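Aldehyde dehydrogenase (Staphylococcus aureus, PDB 6K10) catalyses the NAD-dependent oxidation of 4,4'-diaponeurosporen-4-al to 4,4'-diaponeurosporenoic acid, a step in the biosynthesis of the carotenoid staphyloxanthin. Local coordinates at residues 118-126 with 244-252; 44-55 with 65-73. The protein carries 1 engineered substitution. All coordinates share one frame; numbering follows the deposited sequence. Where two conformers were deposited one is given.

Contact 1 and contact 2 lie at successive distances from the predicted catalytic centre. Contact 1 joins two loops at that centre, where the side chain of Ser251, engineered from cysteine, lies about 6 Å from that of Glu217. Contact 2 packs the end of helix 30-46 and the start of helix 48-59 against helix 63-89, its centre about 14 Å from that of contact 1. Glu70 connects them: its side chain is about 12 Å from that of Ser251, and its OE1 probably accepts hydrogen bonds from Gln126 N at 2.9 Å and Phe125 N at 3.0 Å. Lys61 adds a second tie, bonding Asn122 O and forming a salt bridge with Glu70.

Contact 1 (118-126 with 244-252); sequences IAPFNYPFQ and FTNAGQTSV. Engineered in segment 244-252: Ser251 (natural residue Cys).
The carbonyl oxygen Gln249 O takes two side-chain amides, Asn122 ND2 at 3.1 Å and Asn246 ND2 from its own loop, and they arrive from opposite faces of its carbonyl plane. This is the active-site loop of the aldehyde dehydrogenase fold: Ser251, engineered in place of cysteine at a position predicted to be catalytic, follows two residues later, and Gln249 is the centre of an inverse gamma turn. Gln249 O lies in the amide plane of Asn122, although ND2 comes from above the carbonyl plane, and the N-H points at it fairly straight (154°). Asn122 CG stands between its backbone N and carbonyl carbon (chi1 59°), which turns the amide across to the other loop.

Asn246 ND2 serves both segments, since it also donates to Asn122 O at 2.9 Å, a more bent bond at 138°. The same nitrogen lies over one face of the Tyr123 ring, toward its rim, with ring and amide planes steeply inclined. Lys61 makes a cation-pi contact with this ring and also bonds Asn122 O, so that the carbonyl has a donor from beyond the two loops.

At its far end Tyr123 OH shares a hydrogen bond of 2.8 Å with Thr250 OG1, which sits at the ring edge, while Asn246 CB packs against the phenol oxygen. The Gln249 side chain reaches the other way, extended beyond CG. Its NE2 donates to Asn246 O at 3.0 Å, the acceptor lying almost in the Gln249 amide plane, and its OE1, which is bonded to Val293 N, rests against the edge of the Phe121 ring, 3.6 Å from CE1.

Contact 2 (44-55 with 65-73); sequences IKSYESDILEAL and EAYATEIGI
Glu48 holds CG anti to its backbone N (chi1 179°) and continues extended, a shape that carries its carboxylate across to Tyr67, while Ile71 CG1 lies beside the backbone N (chi1 -59°) and sends CD1 forward between Ile51 and Leu52. Together they illustrate knobs-into-holes packing between helices in the aldehyde dehydrogenase fold. Helix 48-55 crosses helix 65-73 at 115°, with axes 10.5 Å apart, and Ile71 is the knob, seated among Glu48, Ile51 and Leu52, with Ile44, at the end of helix 30-46, completing the hole.

Ile71 CD1 is 3.6 Å from Leu52 CD2 and 3.7 Å from Ile51 CG2, and the Leu52 and Ile71 side chains cross at about a right angle. On the other branch, Ile71 CG2 touches Ile44 CG2 at 4.1 Å, the two side chains running past each other in opposite directions. Further along, Ala66 CB touches both Leu52 CD2 and Leu55 CD1, where the two backbones come close. A wider pi-type turn at residues 67-71 interrupts the regular winding of the second helix.

One polar bond borders this apolar packing. Tyr67 OH donates to Glu48 OE1 at 2.7 Å, meeting the oxygen from above the carboxylate plane, which stands nearly perpendicular to the ring. Both groups also belong to the subunit interface: Glu48 OE2 forms a salt bridge with Lys461 of the second subunit, and Phe457 of that subunit meets the Tyr67 ring edge-to-face. At the opposite end of the contact, Leu55 CD2 lies 3.6 Å from Glu70 OE2, a carboxylate oxygen paired with Lys61.

Contact 1 (118-126 with 244-252)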
# COMPACT_ATOMS: atom_id res chain seq x y z
N ILE A 118 8.90 12.89 -6.15
CA ILE A 118 8.70 14.33 -6.02
C ILE A 118 9.11 14.74 -4.61
O ILE A 118 8.63 14.15 -3.63
CB ILE A 118 7.24 14.73 -6.29
CG1 ILE A 118 6.81 14.29 -7.69
CG2 ILE A 118 7.04 16.22 -6.11
CD1 ILE A 118 5.30 14.30 -7.90
N ALA A 119 9.97 15.75 -4.51
CA ALA A 119 10.46 16.16 -3.20
C ALA A 119 10.22 17.64 -2.96
O ALA A 119 10.35 18.45 -3.88
CB ALA A 119 11.96 15.87 -3.07
N PRO A 120 9.89 18.03 -1.72
CA PRO A 120 9.62 19.44 -1.42
C PRO A 120 10.87 20.19 -1.00
O PRO A 120 11.98 19.67 -1.13
CB PRO A 120 8.59 19.35 -0.29
CG PRO A 120 9.04 18.14 0.47
CD PRO A 120 9.62 17.17 -0.54
N PHE A 121 10.70 21.40 -0.47
CA PHE A 121 11.81 22.31 -0.21
C PHE A 121 12.47 22.12 1.16
O PHE A 121 13.60 22.57 1.33
CB PHE A 121 11.34 23.77 -0.33
CG PHE A 121 10.48 24.23 0.83
CD1 PHE A 121 11.04 24.66 2.02
CD2 PHE A 121 9.10 24.26 0.71
CE1 PHE A 121 10.26 25.08 3.07
CE2 PHE A 121 8.31 24.69 1.76
CZ PHE A 121 8.89 25.11 2.95
N ASN A 122 11.78 21.52 2.13
CA ASN A 122 12.21 21.68 3.52
C ASN A 122 13.38 20.77 3.90
O ASN A 122 14.28 21.20 4.62
CB ASN A 122 11.02 21.46 4.47
CG ASN A 122 10.38 20.09 4.33
OD1 ASN A 122 10.21 19.58 3.22
ND2 ASN A 122 10.01 19.50 5.46
N TYR A 123 13.39 19.52 3.43
CA TYR A 123 14.57 18.67 3.48
C TYR A 123 14.84 18.24 2.05
O TYR A 123 14.64 17.07 1.68
CB TYR A 123 14.39 17.48 4.43
CG TYR A 123 14.23 17.91 5.87
CD1 TYR A 123 12.99 18.33 6.35
CD2 TYR A 123 15.31 17.91 6.74
CE1 TYR A 123 12.84 18.74 7.66
CE2 TYR A 123 15.16 18.31 8.06
CZ TYR A 123 13.92 18.72 8.51
OH TYR A 123 13.77 19.12 9.82
N PRO A 124 15.31 19.17 1.21
CA PRO A 124 15.26 18.96 -0.24
C PRO A 124 16.21 17.90 -0.73
O PRO A 124 16.02 17.39 -1.85
CB PRO A 124 15.62 20.34 -0.80
CG PRO A 124 16.48 20.95 0.26
CD PRO A 124 15.97 20.44 1.58
N PHE A 125 17.22 17.54 0.05
CA PHE A 125 18.17 16.49 -0.31
C PHE A 125 17.69 15.13 0.20
O PHE A 125 17.55 14.18 -0.57
CB PHE A 125 19.56 16.85 0.22
CG PHE A 125 20.62 15.85 -0.10
CD1 PHE A 125 20.90 14.81 0.77
CD2 PHE A 125 21.36 15.95 -1.27
CE1 PHE A 125 21.89 13.89 0.48
CE2 PHE A 125 22.35 15.03 -1.56
CZ PHE A 125 22.61 14.00 -0.69
N GLN A 126 17.42 15.04 1.51
CA GLN A 126 17.00 13.78 2.11
C GLN A 126 15.72 13.25 1.48
O GLN A 126 15.58 12.04 1.25
CB GLN A 126 16.84 13.93 3.62
CG GLN A 126 15.85 12.97 4.27
CD GLN A 126 16.40 11.56 4.42
OE1 GLN A 126 17.55 11.28 4.08
NE2 GLN A 126 15.57 10.66 4.93
N PHE A 244 12.14 23.69 16.52
CA PHE A 244 12.94 24.77 15.96
C PHE A 244 14.14 24.28 15.16
O PHE A 244 14.89 25.10 14.62
CB PHE A 244 13.36 25.72 17.08
CG PHE A 244 12.19 26.40 17.72
CD1 PHE A 244 11.49 27.37 17.02
CD2 PHE A 244 11.74 26.03 18.97
CE1 PHE A 244 10.38 27.98 17.58
CE2 PHE A 244 10.63 26.64 19.54
CZ PHE A 244 9.95 27.62 18.84
N THR A 245 14.34 22.97 15.08
CA THR A 245 15.14 22.41 14.00
C THR A 245 14.55 22.82 12.66
O THR A 245 13.33 22.77 12.47
CB THR A 245 15.19 20.88 14.11
OG1 THR A 245 15.98 20.51 15.25
CG2 THR A 245 15.79 20.25 12.86
N ASN A 246 15.41 23.25 11.73
CA ASN A 246 15.01 23.69 10.39
C ASN A 246 14.02 24.85 10.45
O ASN A 246 13.21 25.04 9.54
CB ASN A 246 14.42 22.54 9.57
CG ASN A 246 14.55 22.77 8.07
OD1 ASN A 246 15.45 23.47 7.61
ND2 ASN A 246 13.64 22.17 7.31
N ALA A 247 14.08 25.64 11.53
CA ALA A 247 13.20 26.80 11.73
C ALA A 247 11.73 26.40 11.63
O ALA A 247 10.89 27.16 11.13
CB ALA A 247 13.53 27.92 10.74
N GLY A 248 11.41 25.20 12.11
CA GLY A 248 10.03 24.74 12.12
C GLY A 248 9.51 24.18 10.82
O GLY A 248 8.34 23.79 10.76
N GLN A 249 10.34 24.13 9.78
CA GLN A 249 9.89 23.68 8.46
C GLN A 249 10.02 22.16 8.36
O GLN A 249 10.84 21.61 7.62
CB GLN A 249 10.67 24.41 7.38
CG GLN A 249 10.56 25.93 7.52
CD GLN A 249 11.52 26.70 6.64
OE1 GLN A 249 11.12 27.35 5.68
NE2 GLN A 249 12.81 26.64 6.98
N THR A 250 9.17 21.48 9.14
CA THR A 250 9.19 20.03 9.25
C THR A 250 7.76 19.53 9.36
O THR A 250 6.95 20.09 10.10
CB THR A 250 10.00 19.58 10.47
OG1 THR A 250 11.29 20.22 10.45
CG2 THR A 250 10.20 18.07 10.46
N SER A 251 7.46 18.46 8.61
CA SER A 251 6.10 17.92 8.63
C SER A 251 5.75 17.27 9.95
O SER A 251 4.57 17.17 10.29
CB SER A 251 5.92 16.94 7.47
OG SER A 251 6.79 15.82 7.62
N VAL A 252 6.74 16.83 10.72
CA VAL A 252 6.51 16.23 12.03
C VAL A 252 6.95 17.17 13.15
O VAL A 252 7.09 16.75 14.30
CB VAL A 252 7.18 14.85 12.14
CG1 VAL A 252 6.66 13.92 11.05
CG2 VAL A 252 8.68 14.98 12.05

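Contact 2 (44-55 with 65-73)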
# COMPACT_ATOMS: atom_id res chain seq x y z
N ILE A 44 27.78 11.29 -3.41
CA ILE A 44 27.39 12.22 -2.35
C ILE A 44 28.61 12.71 -1.58
O ILE A 44 28.70 13.89 -1.22
CB ILE A 44 26.36 11.55 -1.42
CG1 ILE A 44 25.06 11.27 -2.19
CG2 ILE A 44 26.08 12.42 -0.19
CD1 ILE A 44 24.05 10.47 -1.41
N LYS A 45 29.57 11.82 -1.34
CA LYS A 45 30.79 12.23 -0.64
C LYS A 45 31.59 13.22 -1.47
O LYS A 45 32.12 14.21 -0.93
CB LYS A 45 31.64 11.00 -0.32
CG LYS A 45 31.04 10.11 0.75
CD LYS A 45 31.75 8.76 0.79
CE LYS A 45 30.90 7.71 1.49
NZ LYS A 45 31.73 6.59 2.01
N SER A 46 31.69 12.99 -2.78
CA SER A 46 32.42 13.91 -3.64
C SER A 46 31.78 15.30 -3.64
O SER A 46 32.48 16.31 -3.77
CB SER A 46 32.49 13.36 -5.06
OG SER A 46 32.97 12.02 -5.06
N TYR A 47 30.46 15.36 -3.48
CA TYR A 47 29.72 16.61 -3.53
C TYR A 47 29.34 17.13 -2.15
O TYR A 47 28.55 18.07 -2.05
CB TYR A 47 28.46 16.42 -4.36
CG TYR A 47 28.66 16.55 -5.85
CD1 TYR A 47 29.29 15.54 -6.56
CD2 TYR A 47 28.18 17.65 -6.54
CE1 TYR A 47 29.46 15.64 -7.93
CE2 TYR A 47 28.34 17.75 -7.90
CZ TYR A 47 28.98 16.75 -8.59
OH TYR A 47 29.15 16.86 -9.95
N GLU A 48 29.88 16.53 -1.08
CA GLU A 48 29.45 16.87 0.27
C GLU A 48 29.55 18.37 0.54
O GLU A 48 28.63 18.98 1.10
CB GLU A 48 30.28 16.10 1.30
CG GLU A 48 29.90 16.41 2.74
CD GLU A 48 30.85 15.78 3.74
OE1 GLU A 48 30.87 14.53 3.83
OE2 GLU A 48 31.56 16.52 4.44
N SER A 49 30.66 18.99 0.13
CA SER A 49 30.83 20.42 0.38
C SER A 49 29.79 21.24 -0.38
O SER A 49 29.23 22.19 0.17
CB SER A 49 32.25 20.85 -0.01
OG SER A 49 32.62 22.03 0.69
N ASP A 50 29.53 20.89 -1.64
CA ASP A 50 28.55 21.63 -2.42
C ASP A 50 27.14 21.45 -1.88
O ASP A 50 26.33 22.38 -1.94
CB ASP A 50 28.61 21.19 -3.89
CG ASP A 50 30.03 20.97 -4.37
OD1 ASP A 50 30.65 19.95 -3.98
OD2 ASP A 50 30.54 21.81 -5.14
N ILE A 51 26.82 20.26 -1.36
CA ILE A 51 25.50 20.04 -0.77
C ILE A 51 25.34 20.89 0.48
O ILE A 51 24.30 21.54 0.68
CB ILE A 51 25.29 18.55 -0.47
CG1 ILE A 51 25.38 17.73 -1.75
CG2 ILE A 51 23.94 18.33 0.19
CD1 ILE A 51 25.66 16.26 -1.51
N LEU A 52 26.35 20.90 1.35
CA LEU A 52 26.30 21.73 2.55
C LEU A 52 26.16 23.20 2.20
O LEU A 52 25.40 23.94 2.84
CB LEU A 52 27.54 21.50 3.41
CG LEU A 52 27.69 20.14 4.10
CD1 LEU A 52 29.05 20.03 4.76
CD2 LEU A 52 26.58 19.93 5.13
N GLU A 53 26.89 23.66 1.18
CA GLU A 53 26.80 25.05 0.75
C GLU A 53 25.40 25.38 0.25
O GLU A 53 24.83 26.42 0.59
CB GLU A 53 27.83 25.35 -0.33
CG GLU A 53 29.24 25.59 0.17
CD GLU A 53 30.29 25.17 -0.83
OE1 GLU A 53 30.14 25.50 -2.03
OE2 GLU A 53 31.28 24.52 -0.42
N ALA A 54 24.83 24.49 -0.57
CA ALA A 54 23.50 24.73 -1.13
C ALA A 54 22.43 24.75 -0.04
O ALA A 54 21.54 25.60 -0.06
CB ALA A 54 23.18 23.68 -2.19
N LEU A 55 22.50 23.81 0.90
CA LEU A 55 21.56 23.80 2.02
C LEU A 55 21.70 25.06 2.86
O LEU A 55 20.71 25.60 3.36
CB LEU A 55 21.77 22.55 2.88
CG LEU A 55 21.39 21.23 2.21
CD1 LEU A 55 21.95 20.05 2.99
CD2 LEU A 55 19.88 21.13 2.09
N GLU A 65 23.26 20.42 11.56
CA GLU A 65 21.88 20.03 11.25
C GLU A 65 21.78 19.42 9.86
O GLU A 65 21.05 18.44 9.66
CB GLU A 65 20.97 21.25 11.37
CG GLU A 65 19.55 20.93 11.80
CD GLU A 65 18.66 22.15 11.74
OE1 GLU A 65 18.50 22.83 12.78
OE2 GLU A 65 18.11 22.44 10.66
N ALA A 66 22.50 19.98 8.89
CA ALA A 66 22.46 19.46 7.53
C ALA A 66 23.02 18.05 7.45
O ALA A 66 22.56 17.24 6.64
CB ALA A 66 23.21 20.39 6.59
N TYR A 67 24.02 17.73 8.28
CA TYR A 67 24.58 16.39 8.24
C TYR A 67 23.67 15.39 8.93
O TYR A 67 23.49 14.26 8.45
CB TYR A 67 25.97 16.37 8.87
CG TYR A 67 26.94 15.53 8.07
CD1 TYR A 67 27.63 16.08 6.99
CD2 TYR A 67 27.12 14.19 8.35
CE1 TYR A 67 28.50 15.32 6.24
CE2 TYR A 67 27.99 13.41 7.60
CZ TYR A 67 28.67 13.98 6.55
OH TYR A 67 29.54 13.22 5.80
N ALA A 68 23.06 15.78 10.05
CA ALA A 68 22.23 14.85 10.80
C ALA A 68 20.90 14.58 10.11
O ALA A 68 20.33 13.49 10.28
CB ALA A 68 22.00 15.37 12.22
N THR A 69 20.39 15.53 9.34
CA THR A 69 19.06 15.40 8.75
C THR A 69 19.05 15.23 7.24
O THR A 69 17.99 14.94 6.68
CB THR A 69 18.19 16.61 9.11
OG1 THR A 69 18.71 17.79 8.49
CG2 THR A 69 18.14 16.81 10.62
N GLU A 70 20.18 15.40 6.55
CA GLU A 70 20.18 15.28 5.10
C GLU A 70 21.30 14.39 4.58
O GLU A 70 21.03 13.35 3.96
CB GLU A 70 20.25 16.66 4.43
CG GLU A 70 19.25 17.67 4.99
CD GLU A 70 18.27 18.18 3.95
OE1 GLU A 70 18.07 17.50 2.92
OE2 GLU A 70 17.69 19.26 4.17
N ILE A 71 22.56 14.77 4.81
CA ILE A 71 23.67 14.05 4.19
C ILE A 71 23.99 12.77 4.94
O ILE A 71 23.97 11.67 4.37
CB ILE A 71 24.92 14.95 4.09
CG1 ILE A 71 24.61 16.20 3.27
CG2 ILE A 71 26.08 14.18 3.49
CD1 ILE A 71 25.82 17.08 3.06
N GLY A 72 24.32 12.89 6.23
CA GLY A 72 24.79 11.73 6.97
C GLY A 72 23.76 10.62 7.05
O GLY A 72 24.10 9.44 6.91
N ILE A 73 22.50 10.98 7.27
CA ILE A 73 21.45 9.98 7.36
C ILE A 73 21.27 9.27 6.02
O ILE A 73 20.92 8.08 5.98
CB ILE A 73 20.14 10.63 7.85
CG1 ILE A 73 19.05 9.59 8.09
CG2 ILE A 73 19.66 11.70 6.87
CD1 ILE A 73 17.99 10.05 9.05